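Local coordinates for lipoate-protein ligase, putative (Streptococcus pneumoniae, PDB 1VQZ), which is a putative lipoate-protein ligase, with a domain of the lipoyl protein ligase A/B family and a bacterial lipoate ligase type C-terminal region, at residues N21-N26 / S52-R57; I27-Y32 / I43-I48; A33-L38 / R79-G84; N92-T97 / E207-L212; N146-A149 / R154-H157. All blocks are in the same frame, centred on the assembly; numbering follows the deposited sequence.

Contact 1 (N21-N26 / S52-R57); sequences NDTAFN and SIIVGR. With EDO (1,2-ethanediol), chain S.
Thr23, in the first turn of helix 23-36, meets Ser52 and Ile54 of strand 52-55, the middle strand of a small three-stranded mixed sheet between strands 76-79 and 87-89. The contact therefore seats the start of the helix on one face of that sheet, where Ser52 and Ile54 lie, while Ile53 points to the other face.

Polar contact is confined to one hydroxyl pair. Thr23 OG1 donates to Ser52 OG over a short 2.5 Å, and Ser52 OG is also bonded to the carbonyl of Lys50, so a buried hydroxyl is held from two directions. The apolar part is a single tip-to-tip meeting, with Thr23 CG2 3.7 Å from Ile54 CD1. One torsion serves both: at chi1 -57° Thr23 holds OG1 beside its own backbone N and sends CG2 the other way, toward the isoleucine. Glu76 and Val78 of strand 76-79 also touch Thr23.

At the helix start, Asp22 is the N-cap: its OD1 accepts a weak capping bond from Phe25 N. Its OD2 forms a salt bridge with Lys241 of helix 231-245. The first turn closes with Asn26 N bonded to Asp22 O at 2.8 Å. Beyond the strand, the carbonyl O of Arg57 accepts from O2 of a 1,2-ethanediol at 3.0 Å.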
# COMPACT_ATOMS: atom_id res chain seq x y z
N ASN A 21 7.27 9.79 -14.48
CA ASN A 21 6.28 10.20 -13.47
C ASN A 21 4.86 9.69 -13.76
O ASN A 21 3.90 10.10 -13.06
CB ASN A 21 6.29 11.73 -13.30
CG ASN A 21 7.65 12.28 -12.88
OD1 ASN A 21 8.33 11.74 -11.99
ND2 ASN A 21 8.04 13.34 -13.50
N ASP A 22 4.74 8.80 -14.75
CA ASP A 22 3.48 8.17 -15.16
C ASP A 22 3.02 7.14 -14.14
O ASP A 22 3.51 6.03 -14.07
CB ASP A 22 3.68 7.57 -16.56
CG ASP A 22 2.38 7.00 -17.22
OD1 ASP A 22 1.45 6.54 -16.56
OD2 ASP A 22 2.37 6.93 -18.48
N THR A 23 2.03 7.53 -13.33
CA THR A 23 1.67 6.76 -12.17
C THR A 23 1.36 5.30 -12.51
O THR A 23 1.90 4.37 -11.89
CB THR A 23 0.47 7.41 -11.41
OG1 THR A 23 0.80 8.76 -11.05
CG2 THR A 23 0.14 6.63 -10.15
N ALA A 24 0.48 5.09 -13.46
CA ALA A 24 0.10 3.74 -13.81
C ALA A 24 1.27 2.91 -14.36
O ALA A 24 1.40 1.73 -14.02
CB ALA A 24 -1.03 3.77 -14.79
N PHE A 25 2.15 3.53 -15.15
CA PHE A 25 3.34 2.89 -15.66
C PHE A 25 4.27 2.49 -14.49
O PHE A 25 4.79 1.35 -14.43
CB PHE A 25 4.08 3.80 -16.66
CG PHE A 25 5.42 3.24 -17.07
CD1 PHE A 25 5.49 2.22 -18.00
CD2 PHE A 25 6.58 3.68 -16.45
CE1 PHE A 25 6.72 1.67 -18.33
CE2 PHE A 25 7.81 3.12 -16.77
CZ PHE A 25 7.87 2.11 -17.70
N ASN A 26 4.47 3.42 -13.58
CA ASN A 26 5.38 3.23 -12.45
C ASN A 26 4.96 2.09 -11.55
O ASN A 26 5.81 1.32 -11.02
CB ASN A 26 5.48 4.51 -11.62
CG ASN A 26 6.30 5.64 -12.30
OD1 ASN A 26 6.99 5.45 -13.32
ND2 ASN A 26 6.18 6.87 -11.71
N SER A 52 -1.36 12.31 -7.63
CA SER A 52 -2.10 11.06 -7.64
C SER A 52 -2.70 10.74 -6.30
O SER A 52 -2.10 11.01 -5.26
CB SER A 52 -1.17 9.89 -8.05
OG SER A 52 -0.54 10.07 -9.33
N ILE A 53 -3.92 10.19 -6.31
CA ILE A 53 -4.46 9.48 -5.15
C ILE A 53 -4.28 7.99 -5.37
O ILE A 53 -4.82 7.40 -6.31
CB ILE A 53 -5.95 9.78 -4.87
CG1 ILE A 53 -6.19 11.30 -4.73
CG2 ILE A 53 -6.40 9.01 -3.61
CD1 ILE A 53 -5.51 11.91 -3.49
N ILE A 54 -3.53 7.37 -4.48
CA ILE A 54 -3.28 5.96 -4.52
C ILE A 54 -4.15 5.28 -3.45
O ILE A 54 -4.03 5.58 -2.27
CB ILE A 54 -1.82 5.63 -4.27
CG1 ILE A 54 -0.88 6.40 -5.23
CG2 ILE A 54 -1.58 4.13 -4.47
CD1 ILE A 54 -1.15 6.19 -6.71
N VAL A 55 -5.00 4.36 -3.88
CA VAL A 55 -5.94 3.70 -3.02
C VAL A 55 -5.47 2.31 -2.72
O VAL A 55 -4.78 1.69 -3.53
CB VAL A 55 -7.43 3.74 -3.52
CG1 VAL A 55 -7.85 5.19 -3.76
CG2 VAL A 55 -7.67 2.90 -4.79
N GLY A 56 -5.83 1.85 -1.52
CA GLY A 56 -5.49 0.52 -1.06
C GLY A 56 -6.18 -0.54 -1.89
O GLY A 56 -7.22 -0.33 -2.52
N ARG A 57 -5.54 -1.69 -1.92
CA ARG A 57 -5.99 -2.86 -2.67
C ARG A 57 -7.48 -3.27 -2.51
O ARG A 57 -8.10 -3.83 -3.46
CB ARG A 57 -5.05 -4.02 -2.26
CG ARG A 57 -5.26 -5.28 -2.91
CD ARG A 57 -4.25 -6.28 -2.41
NE ARG A 57 -4.39 -6.48 -0.99
CZ ARG A 57 -3.46 -6.88 -0.16
NH1 ARG A 57 -2.21 -7.14 -0.55
NH2 ARG A 57 -3.78 -7.01 1.11
C1 EDO S . -9.31 -8.36 -4.72
O1 EDO S . -9.29 -9.51 -3.77
C2 EDO S . -8.66 -7.02 -4.30
O2 EDO S . -8.04 -6.17 -5.31

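Contact 2 (I27-Y32 / I43-I48); sequences IALEEY and IFLLWI. With EDO (1,2-ethanediol), chain L; EDO (1,2-ethanediol), chain N.
In the beta-alpha-beta unit formed by strand 13-17, helix 23-36 and strand 42-47, Ile27, Leu29 and Glu30 of the helix pack on Leu45 and Trp47 of the second strand. Helix and strand run nearly antiparallel, their segment axes 10.7 Å apart. Leu29 CD2 touches Leu45 CD1 at 3.7 Å, and Ile27 CG1 lies 3.9 Å from Trp47 CH2, the two side chains crossing at about a right angle.

With chi1 49° the indole CG sits between the backbone N and the carbonyl carbon, and the ring stands out from the strand toward the helix, presenting the rim of its six-membered ring to Glu30, whose OE2 lies in the ring plane 3.5 Å from Trp47 CZ2. The carboxylate stands almost perpendicular to the indole, the planes 87° apart. Neither polar group bonds directly to the other: Trp47 NE1 and Glu30 OE2 both bond Thr97 OG1, and OE2 is bonded to His158 ND1 as well. A 1,2-ethanediol hydroxyl sits near Glu30 OE1.

The buried carboxylate is thus met by several polar partners, while the hydrogens along the tryptophan edge, slightly positive, probably add a favourable electrostatic contact.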
# COMPACT_ATOMS: atom_id res chain seq x y z
N ILE A 27 3.65 2.01 -11.30
CA ILE A 27 3.13 1.00 -10.43
C ILE A 27 3.23 -0.35 -11.14
O ILE A 27 3.58 -1.38 -10.51
CB ILE A 27 1.75 1.40 -9.89
CG1 ILE A 27 1.91 2.59 -8.92
CG2 ILE A 27 1.05 0.28 -9.12
CD1 ILE A 27 0.59 3.14 -8.48
N ALA A 28 2.96 -0.36 -12.46
CA ALA A 28 3.13 -1.58 -13.28
C ALA A 28 4.59 -2.10 -13.21
O ALA A 28 4.88 -3.31 -13.10
CB ALA A 28 2.70 -1.31 -14.71
N LEU A 29 5.53 -1.15 -13.27
CA LEU A 29 6.94 -1.48 -13.26
C LEU A 29 7.32 -2.09 -11.92
O LEU A 29 8.07 -3.07 -11.88
CB LEU A 29 7.79 -0.25 -13.61
CG LEU A 29 9.31 -0.45 -13.78
CD1 LEU A 29 9.87 0.50 -14.72
CD2 LEU A 29 10.08 -0.36 -12.43
N GLU A 30 6.77 -1.54 -10.83
CA GLU A 30 7.04 -2.07 -9.49
C GLU A 30 6.49 -3.48 -9.36
O GLU A 30 7.18 -4.38 -8.82
CB GLU A 30 6.46 -1.15 -8.40
CG GLU A 30 6.75 -1.60 -6.96
CD GLU A 30 5.97 -0.81 -5.95
OE1 GLU A 30 4.74 -0.72 -6.14
OE2 GLU A 30 6.58 -0.28 -4.99
N GLU A 31 5.26 -3.69 -9.83
CA GLU A 31 4.68 -5.03 -9.77
C GLU A 31 5.48 -6.05 -10.59
O GLU A 31 5.64 -7.26 -10.21
CB GLU A 31 3.23 -5.02 -10.27
CG GLU A 31 2.53 -6.35 -10.00
CD GLU A 31 1.10 -6.41 -10.55
OE1 GLU A 31 0.86 -6.09 -11.74
OE2 GLU A 31 0.24 -6.81 -9.78
N TYR A 32 5.97 -5.59 -11.74
CA TYR A 32 6.79 -6.43 -12.61
C TYR A 32 8.08 -6.89 -11.90
O TYR A 32 8.45 -8.05 -11.94
CB TYR A 32 7.12 -5.71 -13.90
CG TYR A 32 7.67 -6.65 -14.94
CD1 TYR A 32 6.81 -7.45 -15.70
CD2 TYR A 32 9.03 -6.73 -15.17
CE1 TYR A 32 7.30 -8.36 -16.65
CE2 TYR A 32 9.54 -7.64 -16.15
CZ TYR A 32 8.66 -8.45 -16.88
OH TYR A 32 9.16 -9.31 -17.83
N ILE A 43 15.79 -6.63 -4.83
CA ILE A 43 15.59 -5.52 -5.77
C ILE A 43 15.22 -4.25 -5.02
O ILE A 43 14.39 -4.27 -4.11
CB ILE A 43 14.51 -5.80 -6.89
CG1 ILE A 43 14.81 -7.09 -7.67
CG2 ILE A 43 14.42 -4.61 -7.84
CD1 ILE A 43 13.70 -7.56 -8.59
N PHE A 44 15.89 -3.16 -5.40
CA PHE A 44 15.70 -1.85 -4.80
C PHE A 44 15.41 -0.82 -5.91
O PHE A 44 16.08 -0.79 -6.96
CB PHE A 44 16.95 -1.42 -4.00
CG PHE A 44 16.86 -0.01 -3.42
CD1 PHE A 44 15.91 0.32 -2.45
CD2 PHE A 44 17.72 1.02 -3.86
CE1 PHE A 44 15.82 1.63 -1.95
CE2 PHE A 44 17.62 2.34 -3.35
CZ PHE A 44 16.69 2.62 -2.39
N LEU A 45 14.42 0.02 -5.67
CA LEU A 45 14.20 1.21 -6.49
C LEU A 45 13.55 2.37 -5.75
O LEU A 45 12.78 2.16 -4.80
CB LEU A 45 13.38 0.93 -7.76
CG LEU A 45 12.03 0.23 -7.71
CD1 LEU A 45 11.25 0.51 -8.98
CD2 LEU A 45 12.26 -1.30 -7.56
N LEU A 46 13.89 3.57 -6.24
CA LEU A 46 13.30 4.85 -5.83
C LEU A 46 12.63 5.51 -7.04
O LEU A 46 13.17 5.49 -8.12
CB LEU A 46 14.37 5.77 -5.28
CG LEU A 46 15.18 5.23 -4.09
CD1 LEU A 46 16.47 6.05 -3.82
CD2 LEU A 46 14.30 5.16 -2.90
N TRP A 47 11.44 6.08 -6.85
CA TRP A 47 10.68 6.64 -7.95
C TRP A 47 9.59 7.62 -7.51
O TRP A 47 9.25 7.69 -6.34
CB TRP A 47 10.10 5.51 -8.81
CG TRP A 47 9.40 4.44 -8.03
CD1 TRP A 47 9.97 3.45 -7.27
CD2 TRP A 47 8.01 4.30 -7.90
NE1 TRP A 47 8.99 2.66 -6.71
CE2 TRP A 47 7.77 3.18 -7.07
CE3 TRP A 47 6.92 4.99 -8.43
CZ2 TRP A 47 6.47 2.73 -6.75
CZ3 TRP A 47 5.60 4.55 -8.10
CH2 TRP A 47 5.41 3.41 -7.30
N ILE A 48 9.06 8.38 -8.48
CA ILE A 48 8.24 9.55 -8.24
C ILE A 48 7.07 9.57 -9.22
O ILE A 48 7.22 9.44 -10.44
CB ILE A 48 9.09 10.88 -8.33
CG1 ILE A 48 10.25 10.86 -7.31
CG2 ILE A 48 8.19 12.09 -8.13
CD1 ILE A 48 11.20 12.09 -7.33
C1 EDO L . 2.08 2.93 -4.63
O1 EDO L . 2.40 3.73 -3.51
C2 EDO L . 2.91 1.68 -4.47
O2 EDO L . 2.95 0.96 -5.68
C1 EDO N . 1.16 -9.80 -13.68
O1 EDO N . 1.94 -9.78 -12.48
C2 EDO N . 0.64 -8.39 -13.88
O2 EDO N . -0.43 -8.10 -12.98

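Contact 3 (A33-L38 / R79-G84); sequences AFKHLL and RRISGG. With EDO (1,2-ethanediol), chain N.
Ile81 directs its CG1 between its own backbone N and carbonyl carbon (chi1 70°) and keeps the rest of the branch straight, so that CD1 reaches helix 23-36; from the helix, Phe34 extends to meet it with CG opposite its backbone N (chi1 -177°). Ile81 belongs to the loop after strand 76-79, which carries the Arg-Arg-X-Ser-Gly-Gly-Gly sequence familiar from lipoyl ligases.

Its CD1 meets the phenyl ring at the edge, 3.8 Å from Phe34 CD2, the two side chains sliding past each other in opposite directions. Lys35, fully extended, brings CE to 4.1 Å from the same methyl, tip to tip, while its ammonium group forms a salt bridge with Glu31. Met156 of strand 154-162 and Phe245 of helix 231-245 also touch Ile81.

Within the loop, Arg80 braces the backbone. Its NE makes a weak bond to Ser82 OG. The guanidinium NH2 donates to Gly83 O at 2.8 Å and 166°; Gly83 O lies in the guanidinium plane, but the donor stands above the carbonyl plane.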
# COMPACT_ATOMS: atom_id res chain seq x y z
N ALA A 33 8.76 -5.96 -11.21
CA ALA A 33 9.90 -6.32 -10.43
C ALA A 33 9.52 -7.32 -9.32
O ALA A 33 10.18 -8.36 -9.15
CB ALA A 33 10.59 -5.05 -9.88
N PHE A 34 8.44 -7.03 -8.57
CA PHE A 34 8.00 -7.88 -7.47
C PHE A 34 7.66 -9.29 -7.95
O PHE A 34 8.16 -10.31 -7.42
CB PHE A 34 6.77 -7.24 -6.86
CG PHE A 34 6.20 -7.95 -5.64
CD1 PHE A 34 7.03 -8.66 -4.75
CD2 PHE A 34 4.84 -7.78 -5.33
CE1 PHE A 34 6.49 -9.24 -3.57
CE2 PHE A 34 4.31 -8.35 -4.17
CZ PHE A 34 5.14 -9.09 -3.30
N LYS A 35 6.85 -9.37 -9.01
CA LYS A 35 6.25 -10.67 -9.43
C LYS A 35 6.92 -11.41 -10.59
O LYS A 35 6.78 -12.61 -10.73
CB LYS A 35 4.76 -10.47 -9.74
CG LYS A 35 3.97 -9.99 -8.56
CD LYS A 35 2.49 -9.80 -8.92
CE LYS A 35 1.67 -9.39 -7.67
NZ LYS A 35 0.22 -9.04 -8.03
N HIS A 36 7.67 -10.68 -11.38
CA HIS A 36 8.20 -11.21 -12.64
C HIS A 36 9.72 -11.34 -12.70
O HIS A 36 10.20 -12.12 -13.49
CB HIS A 36 7.75 -10.30 -13.79
CG HIS A 36 6.30 -10.40 -14.10
ND1 HIS A 36 5.82 -11.15 -15.16
CD2 HIS A 36 5.22 -9.82 -13.53
CE1 HIS A 36 4.50 -11.03 -15.20
NE2 HIS A 36 4.12 -10.23 -14.23
N LEU A 37 10.47 -10.57 -11.90
CA LEU A 37 11.94 -10.68 -11.91
C LEU A 37 12.41 -11.66 -10.83
O LEU A 37 13.22 -11.33 -9.94
CB LEU A 37 12.65 -9.32 -11.73
CG LEU A 37 12.45 -8.24 -12.82
CD1 LEU A 37 13.32 -7.06 -12.51
CD2 LEU A 37 12.74 -8.73 -14.21
N LEU A 38 11.93 -12.89 -10.98
CA LEU A 38 12.13 -13.97 -10.00
C LEU A 38 13.56 -14.56 -9.95
O LEU A 38 13.87 -15.31 -9.03
CB LEU A 38 11.12 -15.09 -10.29
CG LEU A 38 9.67 -14.61 -10.19
CD1 LEU A 38 8.68 -15.77 -10.39
CD2 LEU A 38 9.43 -13.89 -8.84
N ARG A 79 -5.18 2.18 -7.95
CA ARG A 79 -5.19 1.23 -6.84
C ARG A 79 -3.86 0.50 -6.81
O ARG A 79 -3.42 -0.03 -7.81
CB ARG A 79 -6.33 0.25 -7.04
CG ARG A 79 -6.53 -0.76 -5.94
CD ARG A 79 -7.49 -1.81 -6.38
NE ARG A 79 -8.88 -1.39 -6.63
CZ ARG A 79 -9.78 -1.08 -5.69
NH1 ARG A 79 -9.46 -1.03 -4.41
NH2 ARG A 79 -11.03 -0.79 -6.06
N ARG A 80 -3.22 0.49 -5.65
CA ARG A 80 -2.00 -0.27 -5.45
C ARG A 80 -2.24 -1.69 -4.97
O ARG A 80 -3.41 -2.16 -4.73
CB ARG A 80 -1.05 0.50 -4.48
CG ARG A 80 -1.57 0.64 -3.06
CD ARG A 80 -0.51 1.21 -2.07
NE ARG A 80 -1.16 1.16 -0.76
CZ ARG A 80 -2.00 2.09 -0.27
NH1 ARG A 80 -2.22 3.21 -0.94
NH2 ARG A 80 -2.63 1.86 0.89
N ILE A 81 -1.14 -2.45 -4.90
CA ILE A 81 -1.26 -3.88 -4.56
C ILE A 81 -1.00 -4.21 -3.11
O ILE A 81 -0.96 -5.38 -2.77
CB ILE A 81 -0.45 -4.80 -5.52
CG1 ILE A 81 1.06 -4.65 -5.30
CG2 ILE A 81 -0.83 -4.49 -6.97
CD1 ILE A 81 1.91 -5.56 -6.15
N SER A 82 -0.81 -3.22 -2.25
CA SER A 82 -0.85 -3.43 -0.80
C SER A 82 -2.13 -2.82 -0.17
O SER A 82 -2.79 -1.95 -0.75
CB SER A 82 0.37 -2.79 -0.13
OG SER A 82 0.50 -1.42 -0.50
N GLY A 83 -2.40 -3.24 1.05
CA GLY A 83 -3.56 -2.82 1.79
C GLY A 83 -3.49 -1.45 2.37
O GLY A 83 -2.57 -0.71 2.11
N GLY A 84 -4.49 -1.12 3.16
CA GLY A 84 -4.59 0.21 3.80
C GLY A 84 -5.44 1.23 3.08
O GLY A 84 -6.30 0.88 2.22
C1 EDO N . 1.16 -9.80 -13.68
O1 EDO N . 1.94 -9.78 -12.48
C2 EDO N . 0.64 -8.39 -13.88
O2 EDO N . -0.43 -8.10 -12.98

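Contact 4 (N92-T97 / E207-L212); sequences NNLNYT and EKFRDL
Leu94 packs with both methyls against one turn of the helix that contains Phe209 and Arg210. With chi1 at -178° its CG lies opposite the backbone N, and the two methyls lie along the start of the arginine side chain, on one side of it: CD2 comes 3.8 Å from Arg210 CA, and CD1 4.0 Å from Arg210 CG. The two side chains cross at about a right angle. CD2 also touches Phe209 CD2 at 3.9 Å, approaching the ring obliquely.

The contact joins strand 93-101 of the large mixed sheet to helix 206-220, which also touches Leu46 of the adjoining strand 42-47. Phe209 continues from here onto Thr120 and Leu121 of helix 110-123.

Past CG, Arg210 leaves the leucine. It bends at chi3 (68°), which turns the guanidinium back toward its own helix and side-on to Asp211. NE and NH2 both bond Asp211 OD1, from the same face of the carboxylate, NE at 2.9 Å as a salt bridge and NH2 at 3.3 Å. Glu207 CB lies 3.6 Å above the guanidinium plane, toward its rim.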
# COMPACT_ATOMS: atom_id res chain seq x y z
N ASN A 92 7.04 15.69 -5.24
CA ASN A 92 7.92 15.79 -4.08
C ASN A 92 7.69 14.68 -3.03
O ASN A 92 8.15 14.76 -1.85
CB ASN A 92 7.79 17.18 -3.48
CG ASN A 92 8.45 18.22 -4.31
OD1 ASN A 92 9.64 18.14 -4.53
ND2 ASN A 92 7.68 19.18 -4.82
N ASN A 93 7.03 13.62 -3.50
CA ASN A 93 6.85 12.38 -2.72
C ASN A 93 7.74 11.34 -3.33
O ASN A 93 7.55 11.01 -4.50
CB ASN A 93 5.39 11.94 -2.80
CG ASN A 93 5.13 10.64 -2.06
OD1 ASN A 93 5.08 10.63 -0.85
ND2 ASN A 93 4.90 9.57 -2.79
N LEU A 94 8.69 10.82 -2.57
CA LEU A 94 9.66 9.87 -3.09
C LEU A 94 9.27 8.49 -2.61
O LEU A 94 9.26 8.22 -1.41
CB LEU A 94 11.07 10.20 -2.59
CG LEU A 94 12.20 9.29 -3.09
CD1 LEU A 94 12.26 9.27 -4.57
CD2 LEU A 94 13.55 9.73 -2.48
N ASN A 95 8.91 7.65 -3.58
CA ASN A 95 8.52 6.25 -3.36
C ASN A 95 9.75 5.37 -3.30
O ASN A 95 10.71 5.59 -4.03
CB ASN A 95 7.57 5.80 -4.51
CG ASN A 95 6.26 6.61 -4.52
OD1 ASN A 95 5.94 7.36 -5.47
ND2 ASN A 95 5.55 6.53 -3.44
N TYR A 96 9.72 4.37 -2.44
CA TYR A 96 10.78 3.37 -2.36
C TYR A 96 10.14 2.01 -2.49
O TYR A 96 8.97 1.79 -2.08
CB TYR A 96 11.61 3.47 -1.05
CG TYR A 96 10.83 3.16 0.21
CD1 TYR A 96 10.14 4.16 0.90
CD2 TYR A 96 10.74 1.85 0.68
CE1 TYR A 96 9.38 3.85 2.04
CE2 TYR A 96 10.00 1.53 1.78
CZ TYR A 96 9.32 2.51 2.46
OH TYR A 96 8.62 2.11 3.58
N THR A 97 10.94 1.07 -3.03
CA THR A 97 10.54 -0.33 -3.18
C THR A 97 11.69 -1.26 -2.78
O THR A 97 12.77 -1.14 -3.31
CB THR A 97 10.22 -0.61 -4.62
OG1 THR A 97 9.19 0.28 -5.04
CG2 THR A 97 9.80 -2.01 -4.84
N GLU A 207 15.19 15.13 -6.08
CA GLU A 207 16.07 14.31 -6.95
C GLU A 207 17.45 14.12 -6.36
O GLU A 207 18.03 13.05 -6.47
CB GLU A 207 16.25 14.94 -8.33
CG GLU A 207 14.99 14.98 -9.20
CD GLU A 207 14.06 16.17 -8.87
OE1 GLU A 207 14.39 16.99 -7.98
OE2 GLU A 207 12.98 16.27 -9.48
N LYS A 208 18.00 15.19 -5.77
CA LYS A 208 19.28 15.12 -5.08
C LYS A 208 19.20 14.16 -3.91
O LYS A 208 20.07 13.30 -3.73
CB LYS A 208 19.67 16.53 -4.59
CG LYS A 208 21.01 16.60 -3.84
CD LYS A 208 22.25 16.18 -4.68
CE LYS A 208 23.49 16.06 -3.81
NZ LYS A 208 24.76 15.93 -4.57
N PHE A 209 18.14 14.30 -3.11
CA PHE A 209 17.92 13.40 -1.99
C PHE A 209 17.86 11.91 -2.46
O PHE A 209 18.50 11.03 -1.88
CB PHE A 209 16.65 13.80 -1.24
CG PHE A 209 16.40 12.97 0.00
CD1 PHE A 209 17.27 13.06 1.08
CD2 PHE A 209 15.38 12.05 0.06
CE1 PHE A 209 17.09 12.27 2.24
CE2 PHE A 209 15.18 11.27 1.21
CZ PHE A 209 16.05 11.38 2.30
N ARG A 210 17.06 11.68 -3.49
CA ARG A 210 16.95 10.35 -4.13
C ARG A 210 18.32 9.77 -4.51
O ARG A 210 18.64 8.61 -4.22
CB ARG A 210 16.08 10.50 -5.37
CG ARG A 210 15.94 9.24 -6.25
CD ARG A 210 15.39 9.58 -7.62
NE ARG A 210 16.39 10.36 -8.36
CZ ARG A 210 16.16 11.11 -9.44
NH1 ARG A 210 14.98 11.17 -9.97
NH2 ARG A 210 17.15 11.78 -10.01
N ASP A 211 19.13 10.58 -5.18
CA ASP A 211 20.43 10.15 -5.61
C ASP A 211 21.40 9.92 -4.44
O ASP A 211 22.21 9.00 -4.52
CB ASP A 211 20.97 11.14 -6.63
CG ASP A 211 20.17 11.09 -7.95
OD1 ASP A 211 19.31 10.20 -8.09
OD2 ASP A 211 20.43 11.89 -8.87
N LEU A 212 21.32 10.72 -3.37
CA LEU A 212 22.12 10.46 -2.16
C LEU A 212 21.73 9.15 -1.52
O LEU A 212 22.57 8.39 -1.08
CB LEU A 212 21.96 11.57 -1.12
CG LEU A 212 22.74 12.85 -1.31
CD1 LEU A 212 22.15 14.01 -0.41
CD2 LEU A 212 24.22 12.70 -1.07

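Contact 5 (N146-A149 / R154-H157); sequences NAQA and RIMH. With EDO (1,2-ethanediol), chain P.
Ala149 and Met156 form a hydrogen-bonded pair of the antiparallel hairpin made by strands 141-151 and 154-162. Ala149 N donates to Met156 O at 2.8 Å, within the carbonyl plane, and Met156 N returns a nearly straight bond to Ala149 O at 2.9 Å. Their side chains share a face, where Ala149 CB lies 4.0 Å from CE of Met156, modelled as selenomethionine.

Gln148 and His157, the neighbouring non-hydrogen-bonded pair, project from the other face. Gln148 CG sits over the imidazole in a CH-pi contact, 4.1 Å from the ring centroid, while its OE1 approaches His157 CE1 at 3.2 Å. The ring's edge goes to Asn146, whose ND2 donates to His157 ND1 at 3.1 Å and 174°, with amide and ring only 9° from coplanar.

Asn146 is held at both ends: OD1 is bonded to Tyr96 OH, and ND2 also to Asn134 OD1. Away from the hairpin pairing, Arg154 gives its guanidinium to the carbonyls of Phe34 and Glu40.

These partners are consistent with the modelled orientation of the asparagine amide, and its donation to ND1 suggests an imidazole without a proton on that nitrogen.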
# COMPACT_ATOMS: atom_id res chain seq x y z
N ASN A 146 5.70 2.88 5.64
CA ASN A 146 5.95 1.59 5.01
C ASN A 146 4.72 0.68 4.97
O ASN A 146 3.90 0.69 5.88
CB ASN A 146 7.00 0.87 5.84
CG ASN A 146 7.54 -0.40 5.17
OD1 ASN A 146 8.00 -0.35 4.04
ND2 ASN A 146 7.55 -1.52 5.90
N ALA A 147 4.64 -0.13 3.92
CA ALA A 147 3.66 -1.21 3.83
C ALA A 147 4.29 -2.44 3.19
O ALA A 147 5.10 -2.35 2.29
CB ALA A 147 2.44 -0.75 3.05
N GLN A 148 3.84 -3.59 3.63
CA GLN A 148 4.35 -4.87 3.20
C GLN A 148 3.27 -5.61 2.37
O GLN A 148 2.06 -5.55 2.68
CB GLN A 148 4.75 -5.65 4.44
CG GLN A 148 5.44 -6.98 4.16
CD GLN A 148 5.90 -7.71 5.43
OE1 GLN A 148 6.23 -7.09 6.46
NE2 GLN A 148 5.91 -9.04 5.36
N ALA A 149 3.73 -6.28 1.32
CA ALA A 149 2.92 -7.23 0.56
C ALA A 149 3.69 -8.54 0.45
O ALA A 149 4.90 -8.55 0.41
CB ALA A 149 2.58 -6.69 -0.85
N ARG A 154 8.06 -14.50 -1.71
CA ARG A 154 8.56 -13.17 -2.04
C ARG A 154 7.85 -12.01 -1.30
O ARG A 154 6.59 -11.90 -1.23
CB ARG A 154 8.54 -12.98 -3.56
CG ARG A 154 9.20 -11.76 -4.04
CD ARG A 154 9.30 -11.68 -5.58
NE ARG A 154 10.56 -12.18 -5.97
CZ ARG A 154 11.50 -11.59 -6.69
NH1 ARG A 154 11.38 -10.44 -7.32
NH2 ARG A 154 12.62 -12.28 -6.82
N ILE A 155 8.68 -11.13 -0.76
CA ILE A 155 8.25 -10.05 0.12
C ILE A 155 8.54 -8.70 -0.49
O ILE A 155 9.64 -8.50 -1.01
CB ILE A 155 9.04 -10.13 1.43
CG1 ILE A 155 8.78 -11.49 2.12
CG2 ILE A 155 8.69 -8.92 2.36
CD1 ILE A 155 9.73 -11.83 3.20
N MSE A 156 7.57 -7.79 -0.44
CA MSE A 156 7.81 -6.40 -0.81
C MSE A 156 7.46 -5.48 0.34
O MSE A 156 6.37 -5.54 0.89
CB MSE A 156 7.03 -6.00 -2.07
CG MSE A 156 7.27 -4.56 -2.47
SE MSE A 156 6.34 -4.02 -4.14
CE MSE A 156 4.44 -4.32 -3.48
N HIS A 157 8.41 -4.63 0.67
CA HIS A 157 8.18 -3.48 1.54
C HIS A 157 8.23 -2.23 0.64
O HIS A 157 9.21 -2.02 -0.05
CB HIS A 157 9.27 -3.33 2.57
CG HIS A 157 9.24 -4.38 3.63
ND1 HIS A 157 8.58 -4.21 4.83
CD2 HIS A 157 9.73 -5.64 3.65
CE1 HIS A 157 8.70 -5.31 5.55
NE2 HIS A 157 9.39 -6.19 4.86
C1 EDO P . 2.73 -2.20 6.75
O1 EDO P . 3.09 -3.58 6.96
C2 EDO P . 1.77 -1.50 7.72
O2 EDO P . 1.05 -0.49 6.96

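Contacts 1, 2 and 3 take successive parts of helix 23-36 and tie it to three different places: the small sheet, strand 42-47 of the large sheet, and the loop at 79-84. Contacts 1, 2 and 4 are buried; contacts 3 and 5 are only partly so. Strand 93-101, used in contact 4, reaches contacts 2 and 5 through the hydroxyls of Thr97 and Tyr96. Helix 206-220 in contact 4 packs on the sheet face turned away from helix 23-36. Contact 5 alone pairs strand backbones, whereas contacts 3 and 4 join their segments through apolar carbons, contact 1 adds a hydroxyl bond, and contact 2 sets a buried carboxylate at a tryptophan edge among apolar side chains.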